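Local coordinates for putative xylanase (Bacteroides fragilis, PDB 2P1G), which is of unproven function, an amidase-like protein that may hydrolyse glycosidic bonds, at residues D162-P166 with D167-W171; T219-S222 with Q223-D227. All blocks are in the same frame, centred on the assembly; numbering follows the deposited sequence.

Contact 1: residues D162-P166 with D167-W171; sequences DKLEP and DGLPW
The carboxylate of Asp167 brings OD1 to 3.3 Å from CB of Glu165 across the turn; within 167-171, Leu169 CB packs on one face of the Trp171 indole, 4.0 Å above the ring plane and shifted toward the rim. Tyr112 stacks with the same indole, and Arg238 bonds the Trp171 carbonyl. Asp167 reaches back because CG stands between its backbone N and carbonyl carbon (chi1 52°). The Glu165 chain bends at chi2, and the two acids are like charges whose oxygens do not touch, OE1 of Glu165 lying 5.2 Å from OD1 of Asp167; both side chains are exposed, so solvent probably screens them. Within the turn, Gly168 N donates to Glu165 O over 3.0 Å, meeting it from above the carbonyl plane (56° out of it). A water closes a second link between the two arms, accepting from Glu165 N and donating to Gly168 O, each at 2.6 Å. On the buried side, Leu164 CD1 lies 4.1 Å from Gly168 CA and 4.4 Å from Leu169 CG, a loose apolar contact; Leu164 also packs on Leu159, Leu221 and Leu225. Gly168 leaves the bend with a positive phi. Glu165 to Gly168 thus form a type I beta turn, with Pro166 and Asp167 at its corners, in the loop that joins strand 159-160 to strand 177-182.

Contact 2: residues T219-S222 with Q223-D227; sequences TALS and QMLKD
Two backbone N-H groups grip Ala220 O: Met224 N donates at 3.1 Å, and Gln223 N adds a weak, strongly bent bond at 3.0 Å. Ala220 is the N-cap, so this forked acceptor starts the helix. Leu225 N to Leu221 O and Lys226 N to Ser222 O (2.9 Å) carry it on. Ahead of the cap, Thr219 lies across Met224 at about a right angle, its OG1 only 3.2 Å from Met224 CG, and its CB and CG2 also approach the side-chain NE2 of Gln223. The Gln223 chain is extended, with CG anti to the backbone N (chi1 -170°); a water accepts from Ala220 N and donates weakly to Gln223 OE1. Lys226 runs back beside the preceding turn, CG 3.2 Å from Ser222 O. Along the inner flank Leu221 CG meets Leu225 CD1 at 4.2 Å, while Leu221 CD1 reaches the Met224 sulfur SD at 4.4 Å. Lys161 bonds the carbonyl of Leu225. The short helix 221-226 thus lies on the antiparallel sheet, Leu221 and Leu225 packing on strand 177-182, Leu225 also on strand 231-238, and Met224 on strand 201-208.

Contact 1 precedes contact 2 by nearly fifty residues, but their centres lie about 11 Å apart and they touch. Pro166 N lies 3.1 Å from Ser222 OG in packing, since the proline nitrogen has no hydrogen to give, and Leu164 O lies 3.4 Å from Ser222 CB, so the loop packs against the first turn of helix 221-226. Both lean on strand 201-208, where Leu202 forms backbone bonds with Pro166 and Leu221. Contact 1 is mainly a surface turn: a single direct hydrogen bond, a bridging water and acidic side chains, with Leu164 as its buried foothold. Contact 2 has a run of i to i+4 helical hydrogen bonds and sets the buried Leu221 and Leu225 against the sheet, while Gln223 and Lys226 stay exposed.

Contact 1: residues D162-P166 with D167-W171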
loop_
_atom_site.group_PDB
_atom_site.type_symbol
_atom_site.label_atom_id
_atom_site.label_comp_id
_atom_site.label_asym_id
_atom_site.label_seq_id
_atom_site.Cartn_x
_atom_site.Cartn_y
_atom_site.Cartn_z
ATOM N N ASP A 162 19.107 1.334 -6.609
ATOM C CA ASP A 162 20.544 1.674 -6.566
ATOM C C ASP A 162 20.834 3.120 -6.105
ATOM O O ASP A 162 21.996 3.484 -5.865
ATOM C CB ASP A 162 21.314 1.260 -7.853
ATOM C CG ASP A 162 20.973 2.105 -9.073
ATOM O OD1 ASP A 162 20.050 2.941 -9.014
ATOM O OD2 ASP A 162 21.637 1.921 -10.133
ATOM N N LYS A 163 19.783 3.920 -5.937
ATOM C CA LYS A 163 19.930 5.299 -5.453
ATOM C C LYS A 163 19.649 5.425 -3.961
ATOM O O LYS A 163 19.747 6.519 -3.387
ATOM C CB LYS A 163 19.034 6.262 -6.253
ATOM C CG LYS A 163 19.264 6.191 -7.775
ATOM C CD LYS A 163 20.739 6.462 -8.120
ATOM C CE LYS A 163 21.013 6.310 -9.620
ATOM N NZ LYS A 163 22.474 6.465 -9.895
ATOM N N LEU A 164 19.315 4.306 -3.321
ATOM C CA LEU A 164 18.948 4.341 -1.901
ATOM C C LEU A 164 20.050 3.699 -1.056
ATOM O O LEU A 164 20.474 2.589 -1.348
ATOM C CB LEU A 164 17.615 3.608 -1.653
ATOM C CG LEU A 164 17.078 3.747 -0.208
ATOM C CD1 LEU A 164 16.665 5.191 0.072
ATOM C CD2 LEU A 164 15.890 2.817 0.032
ATOM N N GLU A 165 20.503 4.411 -0.023
ATOM C CA GLU A 165 21.553 3.927 0.862
ATOM C C GLU A 165 20.938 3.416 2.175
ATOM O O GLU A 165 19.796 3.747 2.483
ATOM C CB GLU A 165 22.543 5.072 1.183
ATOM C CG GLU A 165 23.383 5.538 -0.002
ATOM C CD GLU A 165 24.240 4.437 -0.576
ATOM O OE1 GLU A 165 24.603 3.505 0.172
ATOM O OE2 GLU A 165 24.571 4.500 -1.778
ATOM N N PRO A 166 21.694 2.611 2.948
ATOM C CA PRO A 166 21.150 2.139 4.216
ATOM C C PRO A 166 20.666 3.254 5.141
ATOM O O PRO A 166 19.726 3.017 5.896
ATOM C CB PRO A 166 22.313 1.373 4.852
ATOM C CG PRO A 166 23.189 0.972 3.720
ATOM C CD PRO A 166 23.031 2.032 2.664
ATOM N N ASP A 167 21.277 4.443 5.065
ATOM C CA ASP A 167 20.895 5.562 5.934
ATOM C C ASP A 167 19.866 6.504 5.309
ATOM O O ASP A 167 19.695 7.648 5.754
ATOM C CB ASP A 167 22.121 6.321 6.482
ATOM C CG ASP A 167 23.106 6.754 5.411
ATOM O OD1 ASP A 167 22.968 6.410 4.194
ATOM O OD2 ASP A 167 24.072 7.448 5.815
ATOM N N GLY A 168 19.166 5.998 4.290
ATOM C CA GLY A 168 18.105 6.749 3.624
ATOM C C GLY A 168 18.564 8.005 2.911
ATOM O O GLY A 168 19.692 8.070 2.396
ATOM N N LEU A 169 17.674 8.997 2.872
ATOM C CA LEU A 169 17.943 10.284 2.249
ATOM C C LEU A 169 17.259 11.374 3.055
ATOM O O LEU A 169 16.261 11.125 3.735
ATOM C CB LEU A 169 17.423 10.320 0.798
ATOM C CG LEU A 169 18.044 9.389 -0.249
ATOM C CD1 LEU A 169 17.163 9.327 -1.489
ATOM C CD2 LEU A 169 19.456 9.835 -0.604
ATOM N N PRO A 170 17.760 12.616 2.943
ATOM C CA PRO A 170 17.225 13.711 3.753
ATOM C C PRO A 170 15.735 13.949 3.477
ATOM O O PRO A 170 15.012 14.428 4.354
ATOM C CB PRO A 170 18.036 14.923 3.281
ATOM C CG PRO A 170 19.247 14.361 2.641
ATOM C CD PRO A 170 18.846 13.054 2.049
ATOM N N TRP A 171 15.281 13.595 2.282
ATOM C CA TRP A 171 13.896 13.857 1.895
ATOM C C TRP A 171 12.908 12.727 2.153
ATOM O O TRP A 171 11.713 12.861 1.874
ATOM C CB TRP A 171 13.828 14.333 0.448
ATOM C CG TRP A 171 14.483 13.465 -0.594
ATOM C CD1 TRP A 171 15.751 13.608 -1.105
ATOM C CD2 TRP A 171 13.863 12.412 -1.356
ATOM N NE1 TRP A 171 15.971 12.681 -2.096
ATOM C CE2 TRP A 171 14.828 11.944 -2.282
ATOM C CE3 TRP A 171 12.581 11.821 -1.350
ATOM C CZ2 TRP A 171 14.570 10.888 -3.167
ATOM C CZ3 TRP A 171 12.323 10.753 -2.239
ATOM C CH2 TRP A 171 13.311 10.311 -3.136
HETATM O O HOH W 1 20.390 7.041 0.129
#

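Contact 2: residues T219-S222 with Q223-D227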
loop_
_atom_site.group_PDB
_atom_site.type_symbol
_atom_site.label_atom_id
_atom_site.label_comp_id
_atom_site.label_asym_id
_atom_site.label_seq_id
_atom_site.Cartn_x
_atom_site.Cartn_y
_atom_site.Cartn_z
ATOM N N THR A 219 16.428 -5.459 8.811
ATOM C CA THR A 219 17.367 -5.120 7.761
ATOM C C THR A 219 16.972 -3.778 7.155
ATOM O O THR A 219 15.778 -3.543 6.908
ATOM C CB THR A 219 17.392 -6.219 6.691
ATOM O OG1 THR A 219 16.128 -6.267 6.039
ATOM C CG2 THR A 219 17.614 -7.595 7.339
ATOM N N ALA A 220 17.961 -2.912 6.929
ATOM C CA ALA A 220 17.729 -1.605 6.321
ATOM C C ALA A 220 16.958 -1.776 5.013
ATOM O O ALA A 220 17.146 -2.761 4.286
ATOM C CB ALA A 220 19.053 -0.873 6.067
ATOM N N LEU A 221 16.091 -0.821 4.715
ATOM C CA LEU A 221 15.279 -0.883 3.494
ATOM C C LEU A 221 16.115 -1.112 2.227
ATOM O O LEU A 221 15.735 -1.912 1.366
ATOM C CB LEU A 221 14.421 0.378 3.365
ATOM C CG LEU A 221 13.567 0.538 2.095
ATOM C CD1 LEU A 221 12.568 -0.596 1.978
ATOM C CD2 LEU A 221 12.843 1.868 2.146
ATOM N N SER A 222 17.233 -0.400 2.095
ATOM C CA SER A 222 18.081 -0.541 0.917
ATOM C C SER A 222 18.533 -1.990 0.711
ATOM O O SER A 222 18.599 -2.460 -0.432
ATOM C CB SER A 222 19.284 0.411 0.992
ATOM O OG SER A 222 20.095 0.094 2.112
ATOM N N GLN A 223 18.779 -2.705 1.810
ATOM C CA GLN A 223 19.198 -4.105 1.730
ATOM C C GLN A 223 18.020 -5.016 1.374
ATOM O O GLN A 223 18.186 -5.944 0.583
ATOM C CB GLN A 223 19.869 -4.571 3.018
ATOM C CG GLN A 223 20.537 -5.947 2.880
ATOM C CD GLN A 223 21.270 -6.379 4.129
ATOM O OE1 GLN A 223 22.275 -5.769 4.525
ATOM N NE2 GLN A 223 20.782 -7.448 4.761
ATOM N N MET A 224 16.839 -4.739 1.934
ATOM C CA MET A 224 15.607 -5.467 1.560
ATOM C C MET A 224 15.406 -5.404 0.040
ATOM O O MET A 224 15.065 -6.407 -0.601
ATOM C CB MET A 224 14.357 -4.878 2.249
ATOM C CG MET A 224 14.284 -5.000 3.769
ATOM S SD MET A 224 12.820 -4.161 4.491
ATOM C CE MET A 224 11.533 -4.723 3.383
ATOM N N LEU A 225 15.615 -4.223 -0.535
ATOM C CA LEU A 225 15.437 -4.017 -1.963
ATOM C C LEU A 225 16.517 -4.698 -2.781
ATOM O O LEU A 225 16.221 -5.389 -3.764
ATOM C CB LEU A 225 15.445 -2.517 -2.287
ATOM C CG LEU A 225 14.322 -1.659 -1.700
ATOM C CD1 LEU A 225 14.667 -0.199 -1.887
ATOM C CD2 LEU A 225 13.056 -1.950 -2.500
ATOM N N LYS A 226 17.770 -4.471 -2.391
ATOM C CA LYS A 226 18.904 -5.008 -3.142
ATOM C C LYS A 226 18.963 -6.541 -3.066
ATOM O O LYS A 226 19.503 -7.189 -3.959
ATOM C CB LYS A 226 20.218 -4.347 -2.690
ATOM C CG LYS A 226 20.306 -2.855 -3.118
ATOM C CD LYS A 226 21.539 -2.114 -2.582
ATOM C CE LYS A 226 21.496 -0.620 -3.020
ATOM N NZ LYS A 226 22.749 0.187 -2.662
ATOM N N ASP A 227 18.369 -7.111 -2.025
ATOM C CA ASP A 227 18.359 -8.563 -1.853
ATOM C C ASP A 227 17.426 -9.290 -2.831
ATOM O O ASP A 227 17.585 -10.491 -3.068
ATOM C CB ASP A 227 17.959 -8.924 -0.420
ATOM C CG ASP A 227 19.136 -8.888 0.561
ATOM O OD1 ASP A 227 20.306 -8.740 0.137
ATOM O OD2 ASP A 227 18.875 -8.999 1.785
HETATM O O HOH W 2 20.755 -3.887 6.916
#